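Local structure of 3'3'-cGAMP-specific phosphodiesterase 3 (Vibrio cholerae O1 biovar El Tor str. N16961, 5Z7C) at residues A[171-176]-A[185-190]; A[320-325]-A[405-410]; A[48-53]-A[204-209]; A[28-33]-A[72-77]. The protein belongs to the HD-domain family and is a largely helical protein with two HD-domain regions in a single chain. The protein carries 2 engineered substitutions. All coordinates share one frame; numbering follows the deposited sequence.

Overall arrangement
From the N terminus, contact 4 opens first, on helix 22-35, and closes a loop at the end of helix 62-73. Contact 3 opens inside that loop, on helix 43-56, and closes only on helix 194-211, so contacts 3 and 4 cross; they also touch, Cys48 and Gly51 lying against Leu73 and Leu72. Contact 1 is nested within the long loop closed by contact 3 and fastens the irregular chain ahead of helix 194-211; its Ile171 and Leu174 reach Leu74 and Lys75 of contact 4. Contact 2 follows in series, joining helices 316-328 and 397-416 of the second HD region, with its centre about 41 Å from that of contact 1.

Contact 1. Residues A[171-176]-A[185-190]; sequences IHSLDE and EQRKGE
Glu176 folds its carboxylate back onto the chain at Glu185-Arg187, linking two irregular pieces of chain, the first made of two overlapping type I beta turns. The side chain bends at chi2 (-81°), which brings OE2 within 3.2 Å of the Glu185 backbone N; these two atoms form a hydrogen bond, with OE2 met on its syn side and the donor 19° out of the carboxylate plane. The carboxylates of Glu176 and Glu185 lie nearly coplanar, 21° apart, with Glu176 OE2 only 3.6 Å from Glu185 OE1. Arg187, extended from CG to NE, passes Glu176 OE2 with its CG and CD. Its NE makes a salt bridge of 2.9 Å to Glu185 OE1, coming from above that carboxylate plane, while Glu176 OE2 sits at the guanidinium edge, 4.1 Å from NE. Ser173 OG, at 3.9 Å, approaches the same Arg187 NE obliquely. Farther round, the side chains of His172 and Glu185 cross at about a right angle, His172 NE2 4.1 Å from Glu185 OE1. All of this lies in the loop that leads into helix 194-211, within the first HD region. Two carboxylates this close would be expected to repel one another if both are ionised, and the guanidinium beside them probably offsets that cost.

Contact 2. Residues A[320-325]-A[405-410]; sequences IWLRRA and RIITTA
The axes of helix segments 320-325 and 405-410 pass 10.8 Å apart at a signed crossing angle of -44°, and their nearest CA atoms are those of Leu322 and Ile407. This is helix-to-helix packing within the second HD domain, a helical fold, and it illustrates how a few branched side chains can bridge a fairly wide interhelical spacing. Leu322 forks between two isoleucines: its CD2 lies 4.1 Å from Ile407 CD1, and its other branch, CD1, lies 4.3 Å from Ile406 CD1. Ile407 holds CG1 anti to its carbonyl carbon (chi1 -71°) and extends onward, so that its CD1 tip enters between Leu322 and Ala325, reaching Ala325 CB at 4.0 Å. The joint is buried and wholly apolar. Neighbouring elements close round it: Ile406 also rests on Thr305 and Ile308 of helix 297-311, Ala325 meets Leu366 of helix 358-369, and Ile407 touches His329, just beyond the end of helix 316-328. Within the partner helix, the carbonyl oxygen Arg405 O accepts hydrogen bonds from both the backbone N and the side-chain OG1 of Thr409, from opposite faces of its plane, with Thr409 OG1 at 2.8 Å from Arg405 O.

Contact 3. Residues A[48-53]-A[204-209]; sequences CWIGMH and VFDVFQ
Ile50 of helix 43-56 directs its terminal methyl at Phe205 and Asp206 of helix 194-211, a helix-helix contact carried on one side by one residue, in the N-terminal helical bundle, the second helix being part of the first HD region. The methyl, Ile50 CD1, comes to the edge of the Phe205 ring, near its plane and 3.7 Å from CD2; the two side chains cross at about a right angle. The same CD1 lies 4.0 Å from Asp206 CB, so one methyl group serves both neighbours. An extended second torsion in Ile50 (chi2 166°) carries CD1 across the gap. A second shell probably helps to position them. The CB of Asp206 takes part in the apolar contact, while its carboxylate is bound outside segment 48-53, at the beginning of the helix that bears Ile50: OD1 forms a salt bridge with Arg46 and OD2 a hydrogen bond with His43. Leu250 of helix 246-250 also packs on Ile50, and Ala217 on Phe205. Trp49, next to Ile50, gives its NE1 to Phe246 O. One turn on, the ring nitrogen His53 ND1 donates a hydrogen bond of 2.7 Å to Trp49 O, the acceptor lying 9° from the imidazole plane.

Contact 4. Residues A[28-33]-A[72-77]; sequences SLTTAL and LLLKDA
Where helix 62-73 runs out into a turn, Thr30 of helix 22-35 meets its last residue, Leu73, and the residue that follows, Leu74. The nearest CA atoms of the segments, those of Thr30 and Leu73, are 6.5 Å apart. The methyl of Thr30 lies on the side of Leu73, though its exact position is doubtful; OG1, set beside the backbone N (chi1 -61°), hydrogen-bonds back to Met26 O within its own helix. Although the CB of Leu74 points away, the end of its side chain comes nearer, Leu74 CD2 lying 4.4 Å from Thr30 OG1. Residues 74-77 then form a type I beta turn, closed by Ala77 N to Leu74 O at 3.3 Å. In HD domains a His-Asp pair follows such a helix; here the deposited chain has Lys75 and Asp76, at a position that probably corresponds to the one held by His329 after helix 316-328. Lys75 NZ and Asp76 OD2 form a weak salt bridge of 3.4 Å. One turn after Thr30, the helix brings Leu33 to the same turn: Leu33 CD2 lies 4.4 Å from the backbone oxygen Asp76 O, which belongs to the third residue of the turn. Leu33 also packs against Ile286 of helix 273-290 and against Ile331, which joins the turn to that later part of the chain.

Contact 1. Residues A[171-176]-A[185-190]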
loop_
_atom_site.group_PDB
_atom_site.type_symbol
_atom_site.label_atom_id
_atom_site.label_comp_id
_atom_site.label_asym_id
_atom_site.label_seq_id
_atom_site.Cartn_x
_atom_site.Cartn_y
_atom_site.Cartn_z
ATOM N N ILE A 171 -7.879 -0.508 14.653
ATOM C CA ILE A 171 -6.878 -1.043 13.777
ATOM C C ILE A 171 -5.935 -1.622 14.812
ATOM O O ILE A 171 -5.328 -2.638 14.611
ATOM C CB ILE A 171 -6.197 0.052 13.006
ATOM C CG1 ILE A 171 -7.129 0.552 11.929
ATOM C CG2 ILE A 171 -5.024 -0.469 12.318
ATOM C CD1 ILE A 171 -6.556 1.612 11.105
ATOM N N HIS A 172 -5.821 -0.935 15.926
ATOM C CA HIS A 172 -4.941 -1.286 17.013
ATOM C C HIS A 172 -5.243 -2.583 17.698
ATOM O O HIS A 172 -4.352 -3.275 18.123
ATOM C CB HIS A 172 -4.987 -0.196 18.044
ATOM C CG HIS A 172 -4.060 -0.416 19.188
ATOM N ND1 HIS A 172 -3.086 0.488 19.537
ATOM C CD2 HIS A 172 -3.956 -1.435 20.063
ATOM C CE1 HIS A 172 -2.421 0.035 20.577
ATOM N NE2 HIS A 172 -2.936 -1.124 20.923
ATOM N N SER A 173 -6.515 -2.909 17.795
ATOM C CA SER A 173 -6.973 -4.077 18.503
ATOM C C SER A 173 -7.391 -5.150 17.549
ATOM O O SER A 173 -8.119 -6.025 17.900
ATOM C CB SER A 173 -8.115 -3.724 19.408
ATOM O OG SER A 173 -7.670 -2.930 20.474
ATOM N N LEU A 174 -6.880 -5.107 16.350
ATOM C CA LEU A 174 -7.318 -6.017 15.344
ATOM C C LEU A 174 -7.051 -7.406 15.813
ATOM O O LEU A 174 -7.819 -8.294 15.587
ATOM C CB LEU A 174 -6.522 -5.761 14.090
ATOM C CG LEU A 174 -6.718 -6.621 12.866
ATOM C CD1 LEU A 174 -8.090 -6.464 12.383
ATOM C CD2 LEU A 174 -5.789 -6.278 11.807
ATOM N N ASP A 175 -5.938 -7.592 16.481
ATOM C CA ASP A 175 -5.438 -8.913 16.766
ATOM C C ASP A 175 -5.778 -9.410 18.148
ATOM O O ASP A 175 -5.267 -10.402 18.597
ATOM C CB ASP A 175 -3.958 -8.964 16.506
ATOM C CG ASP A 175 -3.643 -9.046 15.053
ATOM O OD1 ASP A 175 -4.115 -9.973 14.405
ATOM O OD2 ASP A 175 -2.931 -8.186 14.537
ATOM N N GLU A 176 -6.659 -8.708 18.815
ATOM C CA GLU A 176 -7.239 -9.208 20.008
ATOM C C GLU A 176 -8.207 -10.301 19.667
ATOM O O GLU A 176 -8.698 -10.395 18.571
ATOM C CB GLU A 176 -7.914 -8.103 20.765
ATOM C CG GLU A 176 -7.077 -6.873 20.879
ATOM C CD GLU A 176 -6.049 -6.935 21.973
ATOM O OE1 GLU A 176 -5.656 -8.028 22.353
ATOM O OE2 GLU A 176 -5.621 -5.886 22.444
ATOM N N GLU A 185 -2.817 -6.466 23.872
ATOM C CA GLU A 185 -3.288 -6.152 25.198
ATOM C C GLU A 185 -4.068 -7.232 25.906
ATOM O O GLU A 185 -4.439 -7.060 27.046
ATOM C CB GLU A 185 -4.138 -4.907 25.158
ATOM C CG GLU A 185 -3.388 -3.640 25.074
ATOM C CD GLU A 185 -4.305 -2.496 24.842
ATOM O OE1 GLU A 185 -5.180 -2.617 23.982
ATOM O OE2 GLU A 185 -4.171 -1.474 25.516
ATOM N N GLN A 186 -4.331 -8.332 25.241
ATOM C CA GLN A 186 -5.075 -9.379 25.868
ATOM C C GLN A 186 -6.443 -8.934 26.354
ATOM O O GLN A 186 -6.867 -9.285 27.431
ATOM C CB GLN A 186 -4.266 -9.913 27.012
ATOM C CG GLN A 186 -3.257 -10.918 26.585
ATOM C CD GLN A 186 -2.004 -10.285 26.084
ATOM O OE1 GLN A 186 -1.477 -9.370 26.690
ATOM N NE2 GLN A 186 -1.511 -10.772 24.971
ATOM N N ARG A 187 -7.122 -8.152 25.538
ATOM C CA ARG A 187 -8.493 -7.777 25.763
ATOM C C ARG A 187 -9.395 -8.928 25.477
ATOM O O ARG A 187 -9.113 -9.733 24.611
ATOM C CB ARG A 187 -8.880 -6.667 24.826
ATOM C CG ARG A 187 -8.331 -5.347 25.172
ATOM C CD ARG A 187 -8.738 -4.363 24.149
ATOM N NE ARG A 187 -8.030 -3.127 24.327
ATOM C CZ ARG A 187 -8.482 -2.132 25.054
ATOM N NH1 ARG A 187 -9.646 -2.242 25.645
ATOM N NH2 ARG A 187 -7.781 -1.029 25.187
ATOM N N LYS A 188 -10.505 -9.011 26.204
ATOM C CA LYS A 188 -11.455 -10.104 26.018
ATOM C C LYS A 188 -12.893 -9.604 25.917
ATOM O O LYS A 188 -13.277 -8.645 26.586
ATOM C CB LYS A 188 -11.331 -11.120 27.157
ATOM C CG LYS A 188 -10.870 -10.520 28.476
ATOM C CD LYS A 188 -10.482 -11.604 29.468
ATOM C CE LYS A 188 -9.327 -12.442 28.948
ATOM N NZ LYS A 188 -9.175 -13.713 29.709
ATOM N N GLY A 189 -13.684 -10.282 25.091
ATOM C CA GLY A 189 -15.093 -9.970 24.942
ATOM C C GLY A 189 -15.364 -8.615 24.323
ATOM O O GLY A 189 -14.931 -8.330 23.206
ATOM N N GLU A 190 -16.090 -7.779 25.055
ATOM C CA GLU A 190 -16.454 -6.487 24.579
ATOM C C GLU A 190 -15.514 -5.420 25.049
ATOM O O GLU A 190 -15.765 -4.246 24.889
ATOM C CB GLU A 190 -17.880 -6.199 24.978
ATOM C CG GLU A 190 -18.811 -7.235 24.443
ATOM C CD GLU A 190 -20.243 -6.923 24.692
ATOM O OE1 GLU A 190 -20.726 -5.900 24.214
ATOM O OE2 GLU A 190 -20.907 -7.718 25.351
#

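Contact 2. Residues A[320-325]-A[405-410]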
loop_
_atom_site.group_PDB
_atom_site.type_symbol
_atom_site.label_atom_id
_atom_site.label_comp_id
_atom_site.label_asym_id
_atom_site.label_seq_id
_atom_site.Cartn_x
_atom_site.Cartn_y
_atom_site.Cartn_z
ATOM N N ILE A 320 2.577 19.309 -9.564
ATOM C CA ILE A 320 2.172 18.903 -8.248
ATOM C C ILE A 320 1.632 17.517 -8.245
ATOM O O ILE A 320 1.893 16.786 -7.337
ATOM C CB ILE A 320 1.106 19.805 -7.725
ATOM C CG1 ILE A 320 1.593 21.235 -7.748
ATOM C CG2 ILE A 320 0.803 19.471 -6.336
ATOM C CD1 ILE A 320 0.620 22.195 -7.171
ATOM N N TRP A 321 0.847 17.171 -9.231
ATOM C CA TRP A 321 0.405 15.818 -9.341
ATOM C C TRP A 321 1.557 14.911 -9.616
ATOM O O TRP A 321 1.596 13.806 -9.163
ATOM C CB TRP A 321 -0.632 15.657 -10.437
ATOM C CG TRP A 321 -1.059 14.273 -10.541
ATOM C CD1 TRP A 321 -1.120 13.525 -11.639
ATOM C CD2 TRP A 321 -1.401 13.437 -9.458
ATOM N NE1 TRP A 321 -1.524 12.269 -11.328
ATOM C CE2 TRP A 321 -1.703 12.192 -9.981
ATOM C CE3 TRP A 321 -1.501 13.632 -8.082
ATOM C CZ2 TRP A 321 -2.092 11.140 -9.188
ATOM C CZ3 TRP A 321 -1.887 12.598 -7.303
ATOM C CH2 TRP A 321 -2.184 11.367 -7.849
ATOM N N LEU A 322 2.450 15.366 -10.460
ATOM C CA LEU A 322 3.511 14.532 -10.935
ATOM C C LEU A 322 4.412 14.111 -9.822
ATOM O O LEU A 322 4.864 12.996 -9.779
ATOM C CB LEU A 322 4.295 15.282 -11.968
ATOM C CG LEU A 322 3.709 15.174 -13.348
ATOM C CD1 LEU A 322 4.414 16.105 -14.229
ATOM C CD2 LEU A 322 3.866 13.799 -13.822
ATOM N N ARG A 323 4.697 15.026 -8.928
ATOM C CA ARG A 323 5.490 14.710 -7.779
ATOM C C ARG A 323 4.863 13.737 -6.838
ATOM O O ARG A 323 5.527 12.907 -6.316
ATOM C CB ARG A 323 5.874 15.977 -7.061
ATOM C CG ARG A 323 6.803 16.796 -7.855
ATOM C CD ARG A 323 7.341 17.922 -7.088
ATOM N NE ARG A 323 6.313 18.871 -6.736
ATOM C CZ ARG A 323 6.055 19.981 -7.405
ATOM N NH1 ARG A 323 6.732 20.289 -8.479
ATOM N NH2 ARG A 323 5.105 20.779 -7.000
ATOM N N ARG A 324 3.590 13.885 -6.562
ATOM C CA ARG A 324 2.884 12.899 -5.784
ATOM C C ARG A 324 2.799 11.596 -6.499
ATOM O O ARG A 324 2.972 10.564 -5.926
ATOM C CB ARG A 324 1.505 13.392 -5.452
ATOM C CG ARG A 324 1.489 14.805 -5.060
ATOM C CD ARG A 324 0.211 15.154 -4.394
ATOM N NE ARG A 324 0.386 16.298 -3.527
ATOM C CZ ARG A 324 -0.428 17.331 -3.496
ATOM N NH1 ARG A 324 -1.464 17.368 -4.288
ATOM N NH2 ARG A 324 -0.190 18.325 -2.681
ATOM N N ALA A 325 2.532 11.658 -7.772
ATOM C CA ALA A 325 2.338 10.475 -8.547
ATOM C C ALA A 325 3.600 9.684 -8.513
ATOM O O ALA A 325 3.576 8.486 -8.565
ATOM C CB ALA A 325 2.003 10.834 -9.927
ATOM N N ARG A 405 5.267 8.748 -19.439
ATOM C CA ARG A 405 6.541 8.902 -20.070
ATOM C C ARG A 405 7.517 9.652 -19.204
ATOM O O ARG A 405 8.653 9.255 -19.117
ATOM C CB ARG A 405 6.382 9.564 -21.425
ATOM C CG ARG A 405 6.448 8.573 -22.545
ATOM C CD ARG A 405 5.473 8.886 -23.628
ATOM N NE ARG A 405 5.366 10.310 -23.861
ATOM C CZ ARG A 405 4.248 10.913 -24.218
ATOM N NH1 ARG A 405 3.151 10.208 -24.379
ATOM N NH2 ARG A 405 4.225 12.213 -24.409
ATOM N N ILE A 406 7.091 10.731 -18.580
ATOM C CA ILE A 406 8.013 11.446 -17.752
ATOM C C ILE A 406 8.471 10.607 -16.594
ATOM O O ILE A 406 9.641 10.457 -16.381
ATOM C CB ILE A 406 7.333 12.654 -17.187
ATOM C CG1 ILE A 406 6.885 13.545 -18.318
ATOM C CG2 ILE A 406 8.248 13.431 -16.296
ATOM C CD1 ILE A 406 6.329 14.832 -17.875
ATOM N N ILE A 407 7.544 10.080 -15.835
ATOM C CA ILE A 407 7.887 9.359 -14.648
ATOM C C ILE A 407 8.703 8.160 -15.002
ATOM O O ILE A 407 9.600 7.789 -14.295
ATOM C CB ILE A 407 6.631 8.978 -13.887
ATOM C CG1 ILE A 407 6.037 10.227 -13.287
ATOM C CG2 ILE A 407 6.914 8.017 -12.784
ATOM C CD1 ILE A 407 4.781 10.010 -12.643
ATOM N N THR A 408 8.351 7.524 -16.090
ATOM C CA THR A 408 9.039 6.325 -16.500
ATOM C C THR A 408 10.477 6.620 -16.848
ATOM O O THR A 408 11.376 5.881 -16.505
ATOM C CB THR A 408 8.332 5.714 -17.672
ATOM O OG1 THR A 408 8.305 6.670 -18.732
ATOM C CG2 THR A 408 6.941 5.397 -17.287
ATOM N N THR A 409 10.682 7.731 -17.522
ATOM C CA THR A 409 11.995 8.143 -17.920
ATOM C C THR A 409 12.824 8.361 -16.685
ATOM O O THR A 409 13.957 7.986 -16.636
ATOM C CB THR A 409 11.898 9.424 -18.726
ATOM O OG1 THR A 409 11.345 9.117 -20.001
ATOM C CG2 THR A 409 13.233 10.039 -18.952
ATOM N N ALA A 410 12.243 8.973 -15.682
ATOM C CA ALA A 410 12.932 9.197 -14.448
ATOM C C ALA A 410 13.264 7.898 -13.822
ATOM O O ALA A 410 14.295 7.730 -13.251
ATOM C CB ALA A 410 12.068 9.956 -13.549
#

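Contact 3. Residues A[48-53]-A[204-209]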
loop_
_atom_site.group_PDB
_atom_site.type_symbol
_atom_site.label_atom_id
_atom_site.label_comp_id
_atom_site.label_asym_id
_atom_site.label_seq_id
_atom_site.Cartn_x
_atom_site.Cartn_y
_atom_site.Cartn_z
ATOM N N CYS A 48 -13.667 -5.583 3.259
ATOM C CA CYS A 48 -14.516 -4.436 3.411
ATOM C C CYS A 48 -15.905 -4.844 3.120
ATOM O O CYS A 48 -16.825 -4.490 3.809
ATOM C CB CYS A 48 -14.138 -3.393 2.393
ATOM S SG CYS A 48 -14.508 -1.719 3.011
ATOM N N TRP A 49 -16.048 -5.580 2.060
ATOM C CA TRP A 49 -17.328 -6.013 1.682
ATOM C C TRP A 49 -17.930 -6.912 2.727
ATOM O O TRP A 49 -19.074 -6.756 3.060
ATOM C CB TRP A 49 -17.194 -6.725 0.361
ATOM C CG TRP A 49 -18.387 -7.388 -0.049
ATOM C CD1 TRP A 49 -18.730 -8.632 0.243
ATOM C CD2 TRP A 49 -19.436 -6.849 -0.824
ATOM N NE1 TRP A 49 -19.923 -8.934 -0.300
ATOM C CE2 TRP A 49 -20.384 -7.841 -0.965
ATOM C CE3 TRP A 49 -19.666 -5.621 -1.418
ATOM C CZ2 TRP A 49 -21.542 -7.653 -1.668
ATOM C CZ3 TRP A 49 -20.807 -5.440 -2.105
ATOM C CH2 TRP A 49 -21.733 -6.442 -2.229
ATOM N N ILE A 50 -17.177 -7.873 3.231
ATOM C CA ILE A 50 -17.678 -8.714 4.287
ATOM C C ILE A 50 -17.940 -7.936 5.543
ATOM O O ILE A 50 -18.969 -8.060 6.136
ATOM C CB ILE A 50 -16.666 -9.802 4.608
ATOM C CG1 ILE A 50 -16.459 -10.692 3.403
ATOM C CG2 ILE A 50 -17.112 -10.657 5.756
ATOM C CD1 ILE A 50 -15.281 -11.544 3.520
ATOM N N GLY A 51 -16.993 -7.131 5.957
ATOM C CA GLY A 51 -17.140 -6.380 7.176
ATOM C C GLY A 51 -18.248 -5.378 7.196
ATOM O O GLY A 51 -18.856 -5.166 8.202
ATOM N N MET A 52 -18.463 -4.700 6.091
ATOM C CA MET A 52 -19.543 -3.743 6.020
ATOM C C MET A 52 -20.858 -4.460 6.153
ATOM O O MET A 52 -21.760 -4.005 6.800
ATOM C CB MET A 52 -19.462 -2.906 4.757
ATOM C CG MET A 52 -18.467 -1.782 4.833
ATOM S SD MET A 52 -18.653 -0.699 6.158
ATOM C CE MET A 52 -19.922 0.241 5.530
ATOM N N HIS A 53 -20.961 -5.600 5.521
ATOM C CA HIS A 53 -22.165 -6.386 5.607
ATOM C C HIS A 53 -22.485 -6.911 6.985
ATOM O O HIS A 53 -23.629 -7.019 7.330
ATOM C CB HIS A 53 -22.136 -7.502 4.608
ATOM C CG HIS A 53 -22.553 -7.083 3.247
ATOM N ND1 HIS A 53 -21.654 -6.818 2.246
ATOM C CD2 HIS A 53 -23.772 -6.863 2.720
ATOM C CE1 HIS A 53 -22.301 -6.473 1.155
ATOM N NE2 HIS A 53 -23.588 -6.485 1.419
ATOM N N VAL A 204 -10.273 -13.192 8.422
ATOM C CA VAL A 204 -9.985 -14.602 8.433
ATOM C C VAL A 204 -10.882 -15.284 7.455
ATOM O O VAL A 204 -10.462 -16.159 6.746
ATOM C CB VAL A 204 -10.192 -15.182 9.803
ATOM C CG1 VAL A 204 -9.946 -16.628 9.790
ATOM C CG2 VAL A 204 -9.283 -14.525 10.757
ATOM N N PHE A 205 -12.123 -14.870 7.410
ATOM C CA PHE A 205 -13.069 -15.537 6.565
ATOM C C PHE A 205 -12.683 -15.444 5.132
ATOM O O PHE A 205 -12.836 -16.387 4.396
ATOM C CB PHE A 205 -14.433 -14.931 6.730
ATOM C CG PHE A 205 -15.450 -15.544 5.862
ATOM C CD1 PHE A 205 -16.054 -16.708 6.212
ATOM C CD2 PHE A 205 -15.799 -14.966 4.692
ATOM C CE1 PHE A 205 -16.980 -17.265 5.411
ATOM C CE2 PHE A 205 -16.724 -15.531 3.901
ATOM C CZ PHE A 205 -17.311 -16.681 4.263
ATOM N N ASP A 206 -12.202 -14.294 4.724
ATOM C CA ASP A 206 -11.835 -14.125 3.352
ATOM C C ASP A 206 -10.711 -15.053 3.001
ATOM O O ASP A 206 -10.722 -15.663 1.954
ATOM C CB ASP A 206 -11.427 -12.684 3.083
ATOM C CG ASP A 206 -11.095 -12.444 1.650
ATOM O OD1 ASP A 206 -11.954 -12.665 0.807
ATOM O OD2 ASP A 206 -9.966 -12.051 1.351
ATOM N N VAL A 207 -9.735 -15.179 3.877
ATOM C CA VAL A 207 -8.576 -15.971 3.538
ATOM C C VAL A 207 -8.989 -17.388 3.292
ATOM O O VAL A 207 -8.500 -18.018 2.393
ATOM C CB VAL A 207 -7.543 -15.950 4.652
ATOM C CG1 VAL A 207 -6.392 -16.831 4.326
ATOM C CG2 VAL A 207 -7.048 -14.574 4.862
ATOM N N PHE A 208 -9.835 -17.917 4.142
ATOM C CA PHE A 208 -10.370 -19.238 3.914
ATOM C C PHE A 208 -11.284 -19.330 2.739
ATOM O O PHE A 208 -11.274 -20.281 2.005
ATOM C CB PHE A 208 -10.988 -19.790 5.171
ATOM C CG PHE A 208 -9.977 -20.237 6.137
ATOM C CD1 PHE A 208 -9.338 -19.335 6.927
ATOM C CD2 PHE A 208 -9.604 -21.543 6.196
ATOM C CE1 PHE A 208 -8.388 -19.728 7.785
ATOM C CE2 PHE A 208 -8.650 -21.937 7.062
ATOM C CZ PHE A 208 -8.038 -21.023 7.857
ATOM N N GLN A 209 -12.044 -18.283 2.540
ATOM C CA GLN A 209 -13.077 -18.299 1.556
ATOM C C GLN A 209 -12.407 -18.585 0.254
ATOM O O GLN A 209 -12.951 -19.245 -0.599
ATOM C CB GLN A 209 -13.722 -16.930 1.492
ATOM C CG GLN A 209 -14.711 -16.785 0.394
ATOM C CD GLN A 209 -14.144 -16.094 -0.802
ATOM O OE1 GLN A 209 -13.156 -15.398 -0.707
ATOM N NE2 GLN A 209 -14.773 -16.279 -1.942
#

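Contact 4. Residues A[28-33]-A[72-77]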
loop_
_atom_site.group_PDB
_atom_site.type_symbol
_atom_site.label_atom_id
_atom_site.label_comp_id
_atom_site.label_asym_id
_atom_site.label_seq_id
_atom_site.Cartn_x
_atom_site.Cartn_y
_atom_site.Cartn_z
ATOM N N SER A 28 -7.880 2.288 -3.810
ATOM C CA SER A 28 -6.805 2.071 -4.723
ATOM C C SER A 28 -5.488 1.927 -4.041
ATOM O O SER A 28 -4.707 1.083 -4.371
ATOM C CB SER A 28 -6.727 3.259 -5.637
ATOM O OG SER A 28 -7.506 3.040 -6.774
ATOM N N LEU A 29 -5.207 2.834 -3.141
ATOM C CA LEU A 29 -3.973 2.822 -2.423
ATOM C C LEU A 29 -3.921 1.608 -1.567
ATOM O O LEU A 29 -2.897 1.035 -1.357
ATOM C CB LEU A 29 -3.855 4.052 -1.562
ATOM C CG LEU A 29 -3.553 5.343 -2.284
ATOM C CD1 LEU A 29 -3.168 6.403 -1.344
ATOM C CD2 LEU A 29 -2.510 5.152 -3.314
ATOM N N THR A 30 -5.050 1.274 -1.004
ATOM C CA THR A 30 -5.143 0.150 -0.119
ATOM C C THR A 30 -4.884 -1.142 -0.853
ATOM O O THR A 30 -4.204 -2.013 -0.357
ATOM C CB THR A 30 -6.461 0.227 0.668
ATOM O OG1 THR A 30 -6.468 1.419 1.434
ATOM C CG2 THR A 30 -6.733 -0.955 1.562
ATOM N N THR A 31 -5.463 -1.264 -2.022
ATOM C CA THR A 31 -5.292 -2.452 -2.796
ATOM C C THR A 31 -3.851 -2.644 -3.156
ATOM O O THR A 31 -3.352 -3.746 -3.136
ATOM C CB THR A 31 -6.070 -2.329 -4.058
ATOM O OG1 THR A 31 -7.435 -2.191 -3.709
ATOM C CG2 THR A 31 -5.920 -3.544 -4.900
ATOM N N ALA A 32 -3.201 -1.588 -3.581
ATOM C CA ALA A 32 -1.836 -1.714 -4.001
ATOM C C ALA A 32 -0.896 -2.094 -2.886
ATOM O O ALA A 32 -0.112 -3.003 -3.027
ATOM C CB ALA A 32 -1.403 -0.452 -4.621
ATOM N N LEU A 33 -0.953 -1.388 -1.790
ATOM C CA LEU A 33 -0.061 -1.690 -0.711
ATOM C C LEU A 33 -0.383 -3.078 -0.196
ATOM O O LEU A 33 0.387 -3.668 0.531
ATOM C CB LEU A 33 -0.149 -0.635 0.376
ATOM C CG LEU A 33 0.839 -0.661 1.527
ATOM C CD1 LEU A 33 1.141 0.732 1.991
ATOM C CD2 LEU A 33 0.317 -1.458 2.674
ATOM N N LEU A 72 -11.676 -1.258 8.069
ATOM C CA LEU A 72 -11.508 -2.447 7.278
ATOM C C LEU A 72 -10.483 -2.288 6.204
ATOM O O LEU A 72 -9.732 -3.176 5.941
ATOM C CB LEU A 72 -12.816 -2.831 6.628
ATOM C CG LEU A 72 -13.894 -3.357 7.547
ATOM C CD1 LEU A 72 -15.200 -3.238 6.890
ATOM C CD2 LEU A 72 -13.637 -4.781 7.881
ATOM N N LEU A 73 -10.517 -1.169 5.522
ATOM C CA LEU A 73 -9.585 -0.859 4.466
ATOM C C LEU A 73 -8.166 -0.684 4.930
ATOM O O LEU A 73 -7.248 -1.061 4.277
ATOM C CB LEU A 73 -10.057 0.388 3.739
ATOM C CG LEU A 73 -11.356 0.382 2.958
ATOM C CD1 LEU A 73 -11.682 1.710 2.465
ATOM C CD2 LEU A 73 -11.285 -0.547 1.837
ATOM N N LEU A 74 -8.006 -0.106 6.087
ATOM C CA LEU A 74 -6.725 0.274 6.603
ATOM C C LEU A 74 -6.160 -0.654 7.644
ATOM O O LEU A 74 -5.274 -0.272 8.357
ATOM C CB LEU A 74 -6.831 1.632 7.232
ATOM C CG LEU A 74 -6.967 2.814 6.309
ATOM C CD1 LEU A 74 -7.113 4.012 7.148
ATOM C CD2 LEU A 74 -5.757 2.919 5.487
ATOM N N LYS A 75 -6.654 -1.864 7.739
ATOM C CA LYS A 75 -6.254 -2.730 8.823
ATOM C C LYS A 75 -4.775 -3.072 8.828
ATOM O O LYS A 75 -4.155 -3.173 9.861
ATOM C CB LYS A 75 -7.104 -3.982 8.848
ATOM C CG LYS A 75 -6.899 -4.854 7.702
ATOM C CD LYS A 75 -8.081 -5.719 7.496
ATOM C CE LYS A 75 -7.684 -7.101 7.158
ATOM N NZ LYS A 75 -7.274 -7.215 5.761
ATOM N N ASP A 76 -4.214 -3.199 7.643
ATOM C CA ASP A 76 -2.866 -3.669 7.440
ATOM C C ASP A 76 -1.888 -2.543 7.240
ATOM O O ASP A 76 -0.810 -2.741 6.762
ATOM C CB ASP A 76 -2.832 -4.569 6.227
ATOM C CG ASP A 76 -3.623 -5.812 6.412
ATOM O OD1 ASP A 76 -3.888 -6.171 7.548
ATOM O OD2 ASP A 76 -3.974 -6.446 5.425
ATOM N N ALA A 77 -2.287 -1.352 7.599
ATOM C CA ALA A 77 -1.500 -0.178 7.357
ATOM C C ALA A 77 -0.206 -0.285 8.097
ATOM O O ALA A 77 0.820 0.136 7.619
ATOM C CB ALA A 77 -2.237 1.002 7.809
#